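Local coordinates for hypothetical protein (Staphylococcus aureus subsp. aureus, PDB 2IL5) that is of unknown function but belongs to the Activator of Hsp90 ATPase homolog 1-like family, whose helix-grip fold probably encloses a ligand-binding cavity, at residues A[17-22]-A[119-124]; A[50-55]-A[64-69]. All coordinates share one frame; numbering follows the deposited sequence.

Both contacts belong to one seven-stranded antiparallel sheet and pair the edge strand on each side of it, as counted within this chain, with its neighbour. Contact 1 lays the first strand, 12-22, against the last one, 118-128, joining residues almost a hundred positions apart; contact 2 is the local hairpin of strands 50-55 and 62-68. Their centres lie 25 Å apart on opposite sides of the chain's centre, and their nearest atoms are about 13 Å apart; they do not touch, but share the same sheet. The long helix 136-166 covers one face of contact 1. A bound sodium ion lies about 9 Å from the side chain of Ile65 and about 14 Å from that of Phe122.

Contact 1: A[17-22]-A[119-124]; sequences EIEKLY and QMLFYY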
loop_
_atom_site.group_PDB
_atom_site.type_symbol
_atom_site.label_atom_id
_atom_site.label_comp_id
_atom_site.label_asym_id
_atom_site.label_seq_id
_atom_site.Cartn_x
_atom_site.Cartn_y
_atom_site.Cartn_z
ATOM N N GLU A 17 -6.951 8.966 -0.475
ATOM C CA GLU A 17 -8.189 8.231 -0.613
ATOM C C GLU A 17 -8.313 7.863 -2.059
ATOM O O GLU A 17 -8.349 8.734 -2.917
ATOM C CB GLU A 17 -9.381 9.075 -0.164
ATOM C CG GLU A 17 -9.411 9.305 1.357
ATOM C CD GLU A 17 -10.558 10.179 1.768
ATOM O OE1 GLU A 17 -10.522 11.384 1.431
ATOM O OE2 GLU A 17 -11.498 9.671 2.417
ATOM N N ILE A 18 -8.354 6.565 -2.325
ATOM C CA ILE A 18 -8.460 6.070 -3.700
ATOM C C ILE A 18 -9.614 5.074 -3.853
ATOM O O ILE A 18 -9.749 4.148 -3.061
ATOM C CB ILE A 18 -7.111 5.456 -4.230
ATOM C CG1 ILE A 18 -6.008 6.537 -4.301
ATOM C CG2 ILE A 18 -7.343 4.780 -5.600
ATOM C CD1 ILE A 18 -4.636 6.051 -4.753
ATOM N N GLU A 19 -10.462 5.298 -4.855
ATOM C CA GLU A 19 -11.507 4.332 -5.230
ATOM C C GLU A 19 -11.180 3.691 -6.583
ATOM O O GLU A 19 -10.936 4.401 -7.567
ATOM C CB GLU A 19 -12.890 4.993 -5.296
ATOM C CG GLU A 19 -13.962 4.052 -5.834
ATOM C CD GLU A 19 -15.341 4.676 -5.924
ATOM O OE1 GLU A 19 -15.472 5.916 -5.837
ATOM O OE2 GLU A 19 -16.306 3.910 -6.084
ATOM N N LYS A 20 -11.150 2.359 -6.620
ATOM C CA LYS A 20 -11.046 1.615 -7.890
ATOM C C LYS A 20 -12.223 0.660 -8.092
ATOM O O LYS A 20 -12.656 -0.001 -7.149
ATOM C CB LYS A 20 -9.759 0.808 -7.937
ATOM C CG LYS A 20 -8.493 1.634 -7.939
ATOM C CD LYS A 20 -8.396 2.399 -9.225
ATOM C CE LYS A 20 -7.220 3.335 -9.199
ATOM N NZ LYS A 20 -7.095 3.981 -10.541
ATOM N N LEU A 21 -12.719 0.597 -9.329
ATOM C CA LEU A 21 -13.761 -0.369 -9.763
ATOM C C LEU A 21 -13.158 -1.418 -10.719
ATOM O O LEU A 21 -12.626 -1.084 -11.766
ATOM C CB LEU A 21 -14.930 0.350 -10.449
ATOM C CG LEU A 21 -15.748 1.373 -9.638
ATOM C CD1 LEU A 21 -16.765 2.085 -10.538
ATOM C CD2 LEU A 21 -16.477 0.756 -8.467
ATOM N N TYR A 22 -13.213 -2.686 -10.317
ATOM C CA TYR A 22 -12.686 -3.777 -11.125
ATOM C C TYR A 22 -13.802 -4.723 -11.463
ATOM O O TYR A 22 -14.796 -4.787 -10.739
ATOM C CB TYR A 22 -11.604 -4.543 -10.366
ATOM C CG TYR A 22 -10.447 -3.689 -9.960
ATOM C CD1 TYR A 22 -10.144 -3.471 -8.602
ATOM C CD2 TYR A 22 -9.664 -3.054 -10.933
ATOM C CE1 TYR A 22 -9.070 -2.660 -8.238
ATOM C CE2 TYR A 22 -8.605 -2.255 -10.585
ATOM C CZ TYR A 22 -8.306 -2.057 -9.231
ATOM O OH TYR A 22 -7.232 -1.259 -8.920
ATOM N N GLN A 119 -15.755 -3.046 -5.882
ATOM C CA GLN A 119 -15.332 -1.698 -5.525
ATOM C C GLN A 119 -14.258 -1.735 -4.441
ATOM O O GLN A 119 -14.461 -2.272 -3.350
ATOM C CB GLN A 119 -16.513 -0.892 -5.010
ATOM C CG GLN A 119 -16.191 0.541 -4.703
ATOM C CD GLN A 119 -17.361 1.266 -4.091
ATOM O OE1 GLN A 119 -18.191 0.663 -3.415
ATOM N NE2 GLN A 119 -17.433 2.575 -4.312
HETATM N N MSE A 120 -13.109 -1.139 -4.734
HETATM C CA MSE A 120 -12.031 -1.119 -3.784
HETATM C C MSE A 120 -11.833 0.295 -3.311
HETATM O O MSE A 120 -11.545 1.189 -4.107
HETATM C CB MSE A 120 -10.756 -1.676 -4.390
HETATM C CG MSE A 120 -9.595 -1.772 -3.400
HETATM SE SE MSE A 120 -7.896 -2.253 -4.249
HETATM C CE MSE A 120 -7.303 -0.550 -4.922
ATOM N N LEU A 121 -12.001 0.465 -1.993
ATOM C CA LEU A 121 -11.834 1.730 -1.309
ATOM C C LEU A 121 -10.575 1.712 -0.399
ATOM O O LEU A 121 -10.484 0.997 0.623
ATOM C CB LEU A 121 -13.104 2.113 -0.555
ATOM C CG LEU A 121 -14.392 2.146 -1.402
ATOM C CD1 LEU A 121 -15.645 2.166 -0.526
ATOM C CD2 LEU A 121 -14.365 3.344 -2.362
ATOM N N PHE A 122 -9.604 2.507 -0.828
ATOM C CA PHE A 122 -8.290 2.534 -0.215
ATOM C C PHE A 122 -8.092 3.836 0.546
ATOM O O PHE A 122 -8.288 4.916 -0.014
ATOM C CB PHE A 122 -7.199 2.321 -1.316
ATOM C CG PHE A 122 -5.763 2.611 -0.850
ATOM C CD1 PHE A 122 -5.003 1.620 -0.222
ATOM C CD2 PHE A 122 -5.163 3.879 -1.090
ATOM C CE1 PHE A 122 -3.687 1.880 0.146
ATOM C CE2 PHE A 122 -3.854 4.166 -0.710
ATOM C CZ PHE A 122 -3.100 3.169 -0.111
ATOM N N TYR A 123 -7.679 3.725 1.804
ATOM C CA TYR A 123 -7.325 4.889 2.618
ATOM C C TYR A 123 -5.891 4.750 3.120
ATOM O O TYR A 123 -5.526 3.688 3.559
ATOM C CB TYR A 123 -8.272 4.978 3.825
ATOM C CG TYR A 123 -7.802 5.948 4.891
ATOM C CD1 TYR A 123 -8.035 7.307 4.773
ATOM C CD2 TYR A 123 -7.121 5.495 6.032
ATOM C CE1 TYR A 123 -7.627 8.227 5.790
ATOM C CE2 TYR A 123 -6.727 6.379 7.036
ATOM C CZ TYR A 123 -6.987 7.762 6.903
ATOM O OH TYR A 123 -6.557 8.660 7.865
ATOM N N TYR A 124 -5.105 5.816 3.078
ATOM C CA TYR A 124 -3.750 5.806 3.572
ATOM C C TYR A 124 -3.475 7.067 4.369
ATOM O O TYR A 124 -3.854 8.168 3.941
ATOM C CB TYR A 124 -2.804 5.720 2.393
ATOM C CG TYR A 124 -1.318 6.006 2.612
ATOM C CD1 TYR A 124 -0.437 5.009 3.049
ATOM C CD2 TYR A 124 -0.783 7.276 2.301
ATOM C CE1 TYR A 124 0.950 5.250 3.173
ATOM C CE2 TYR A 124 0.589 7.553 2.457
ATOM C CZ TYR A 124 1.449 6.543 2.869
ATOM O OH TYR A 124 2.796 6.851 3.008
#
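Glu19 and Gln119 meet across the exposed face of this antiparallel strand pair, their extended side chains crossing with carboxylate and amide planes 42° apart. Gln119 NE2 donates to Glu19 OE2 at 2.5 Å, so short that the exact geometry is doubtful. With CG anti to the backbone N (chi1 174°), Glu19 runs beside Leu121, its CG 3.6 Å from Leu121 CD2; its methylenes thus suit an apolar neighbour while its carboxylate serves a polar one. Leu21 CD2 likewise lies alongside the aliphatic part of Gln119, 3.8 Å from Gln119 CG.

Ile18, Lys20, Met120 and Phe122 lie on the other face, where the first two and Phe122 meet helix 136-166 and Met120 meets Val29 and Trp33. Ile18 CB approaches Phe122 CD2 at 4.0 Å, and the Phe122 ring goes on to meet Phe154 and Phe158. Met120, a selenomethionine, lies side by side with Lys20, its CE touching Lys20 CG, while its SE sits at the edge of the Tyr22 ring, 4.2 Å from Tyr22 CE1. Between the two faces, in the backbone, Ile18 with Phe122 and Lys20 with Met120 are hydrogen-bonded pairs, Met120 N reaching Lys20 O at 2.7 Å.

Lys20 bends at chi2 (-67°), which places CD; the chain then extends, and NZ forms a salt bridge with Glu155. Apolar packing and ion pairing together join this sheet edge to the long helix of the helix-grip fold.

Contact 2: A[50-55]-A[64-69]; sequences NKEIEA and RIVDQQ
Two consecutive residues, Lys51 and Glu52, stand opposite the single Val66, the pattern of a classic beta bulge, in which one carbonyl receives two successive amides. Lys51 N donates to Val66 O at 2.8 Å, whereas the bond from Glu52 N is weak at 3.3 Å. Psi at Lys51 is -56°, as expected for the first residue of a classic bulge, and its CB points toward the partner strand, 3.8 Å from Val66 CG1. Beyond the bulge the ladder is regular, with Glu54 and Arg64 forming a hydrogen-bonded pair.

On the face carrying Glu52, Arg64 and Val66, the extended Arg64 chain brings its guanidinium across to Glu52. Glu52 OE1 lies at the guanidinium edge, 2.8 Å from Arg64 NH2, in a salt bridge whose two planes are 47° apart. Val66 runs beside Glu52, its CG2 3.9 Å from Glu52 CB; a compact branched residue suits this spot, making an apolar contact alongside the acid's aliphatic carbon.

The two strands form a beta hairpin at one edge of the sheet of the Bet v 1-like, helix-grip fold, with strand 50-55 outermost. On the hairpin face opposite Glu52 and Val66, Ile53 and Ile65 lie side by side, CG1 to CG1 at 4.0 Å; Ile53 also touches Leu39 of helix 36-39, and Ile65 touches Phe43.

In Asn50, CG anti to the backbone N (chi1 -167°) sits beside the carbonyl carbon, and ND2 of the amide it carries donates to Glu52 O at 3.2 Å from above the carbonyl plane. That oxygen also accepts Val66 N, while Thr45 OG1 gives Asn50 ND2 a second partner and hydrogen-bonds to Asp67 OD1.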
loop_
_atom_site.group_PDB
_atom_site.type_symbol
_atom_site.label_atom_id
_atom_site.label_comp_id
_atom_site.label_asym_id
_atom_site.label_seq_id
_atom_site.Cartn_x
_atom_site.Cartn_y
_atom_site.Cartn_z
ATOM N N ASN A 50 12.186 -7.764 -6.801
ATOM C CA ASN A 50 12.086 -8.345 -5.464
ATOM C C ASN A 50 13.302 -9.193 -5.071
ATOM O O ASN A 50 13.719 -10.092 -5.822
ATOM C CB ASN A 50 10.802 -9.131 -5.276
ATOM C CG ASN A 50 10.539 -9.454 -3.818
ATOM O OD1 ASN A 50 10.463 -10.630 -3.454
ATOM N ND2 ASN A 50 10.413 -8.407 -2.960
ATOM N N LYS A 51 13.842 -8.891 -3.888
ATOM C CA LYS A 51 14.999 -9.574 -3.320
ATOM C C LYS A 51 14.556 -10.606 -2.300
ATOM O O LYS A 51 14.920 -11.774 -2.378
ATOM C CB LYS A 51 15.883 -8.571 -2.601
ATOM C CG LYS A 51 16.860 -7.850 -3.424
ATOM C CD LYS A 51 17.972 -7.347 -2.533
ATOM C CE LYS A 51 19.025 -8.440 -2.267
ATOM N NZ LYS A 51 19.755 -8.902 -3.512
ATOM N N GLU A 52 13.802 -10.137 -1.308
ATOM C CA GLU A 52 13.137 -11.004 -0.335
ATOM C C GLU A 52 11.723 -10.518 -0.133
ATOM O O GLU A 52 11.461 -9.312 -0.123
ATOM C CB GLU A 52 13.801 -10.959 1.045
ATOM C CG GLU A 52 15.289 -11.230 1.137
ATOM C CD GLU A 52 15.819 -10.971 2.561
ATOM O OE1 GLU A 52 15.042 -11.132 3.538
ATOM O OE2 GLU A 52 17.010 -10.598 2.692
ATOM N N ILE A 53 10.821 -11.473 0.065
ATOM C CA ILE A 53 9.527 -11.221 0.685
ATOM C C ILE A 53 9.175 -12.331 1.697
ATOM O O ILE A 53 9.162 -13.522 1.367
ATOM C CB ILE A 53 8.403 -11.032 -0.379
ATOM C CG1 ILE A 53 7.043 -10.819 0.310
ATOM C CG2 ILE A 53 8.418 -12.208 -1.395
ATOM C CD1 ILE A 53 5.952 -10.308 -0.568
ATOM N N GLU A 54 8.871 -11.906 2.925
ATOM C CA GLU A 54 8.263 -12.743 3.956
ATOM C C GLU A 54 6.960 -12.061 4.308
ATOM O O GLU A 54 6.925 -10.848 4.466
ATOM C CB GLU A 54 9.141 -12.803 5.219
ATOM C CG GLU A 54 10.442 -13.593 5.085
ATOM C CD GLU A 54 11.528 -13.133 6.078
ATOM O OE1 GLU A 54 12.654 -12.816 5.618
ATOM O OE2 GLU A 54 11.270 -13.077 7.305
ATOM N N ALA A 55 5.887 -12.837 4.400
ATOM C CA ALA A 55 4.596 -12.337 4.853
ATOM C C ALA A 55 3.948 -13.396 5.722
ATOM O O ALA A 55 3.723 -14.528 5.262
ATOM C CB ALA A 55 3.678 -11.971 3.662
ATOM N N ARG A 64 7.795 -8.540 5.540
ATOM C CA ARG A 64 9.058 -7.889 5.228
ATOM C C ARG A 64 9.423 -8.009 3.736
ATOM O O ARG A 64 9.653 -9.108 3.227
ATOM C CB ARG A 64 10.164 -8.451 6.106
ATOM C CG ARG A 64 11.442 -7.723 5.943
ATOM C CD ARG A 64 12.545 -8.386 6.739
ATOM N NE ARG A 64 13.751 -7.551 6.743
ATOM C CZ ARG A 64 14.819 -7.815 6.009
ATOM N NH1 ARG A 64 15.876 -7.019 6.044
ATOM N NH2 ARG A 64 14.826 -8.890 5.235
ATOM N N ILE A 65 9.456 -6.870 3.049
ATOM C CA ILE A 65 9.764 -6.810 1.619
ATOM C C ILE A 65 11.085 -6.063 1.422
ATOM O O ILE A 65 11.266 -4.941 1.933
ATOM C CB ILE A 65 8.641 -6.104 0.830
ATOM C CG1 ILE A 65 7.321 -6.870 0.997
ATOM C CG2 ILE A 65 9.064 -5.910 -0.632
ATOM C CD1 ILE A 65 6.077 -6.201 0.435
ATOM N N VAL A 66 12.011 -6.723 0.713
ATOM C CA VAL A 66 13.292 -6.136 0.300
ATOM C C VAL A 66 13.297 -5.991 -1.238
ATOM O O VAL A 66 13.162 -6.962 -1.969
ATOM C CB VAL A 66 14.460 -7.007 0.783
ATOM C CG1 VAL A 66 15.773 -6.356 0.494
ATOM C CG2 VAL A 66 14.324 -7.295 2.283
ATOM N N ASP A 67 13.396 -4.759 -1.711
ATOM C CA ASP A 67 13.250 -4.442 -3.119
ATOM C C ASP A 67 14.549 -3.831 -3.625
ATOM O O ASP A 67 15.072 -2.872 -3.024
ATOM C CB ASP A 67 12.087 -3.464 -3.348
ATOM C CG ASP A 67 11.732 -3.315 -4.826
ATOM O OD1 ASP A 67 11.411 -4.332 -5.485
ATOM O OD2 ASP A 67 11.772 -2.184 -5.338
ATOM N N GLN A 68 15.055 -4.410 -4.724
ATOM C CA GLN A 68 16.242 -3.943 -5.429
ATOM C C GLN A 68 16.041 -2.618 -6.177
ATOM O O GLN A 68 15.229 -2.515 -7.088
ATOM C CB GLN A 68 16.713 -5.027 -6.405
ATOM C CG GLN A 68 18.108 -4.803 -7.007
ATOM C CD GLN A 68 19.191 -4.836 -5.966
ATOM O OE1 GLN A 68 19.740 -3.796 -5.589
ATOM N NE2 GLN A 68 19.494 -6.027 -5.476
ATOM N N GLN A 69 16.800 -1.607 -5.775
ATOM C CA GLN A 69 16.878 -0.336 -6.492
ATOM C C GLN A 69 18.204 -0.250 -7.232
ATOM O O GLN A 69 18.987 -1.185 -7.188
ATOM C CB GLN A 69 16.767 0.816 -5.487
ATOM C CG GLN A 69 15.497 0.767 -4.623
ATOM C CD GLN A 69 14.301 1.306 -5.379
ATOM O OE1 GLN A 69 13.627 0.573 -6.118
ATOM N NE2 GLN A 69 14.022 2.599 -5.195
#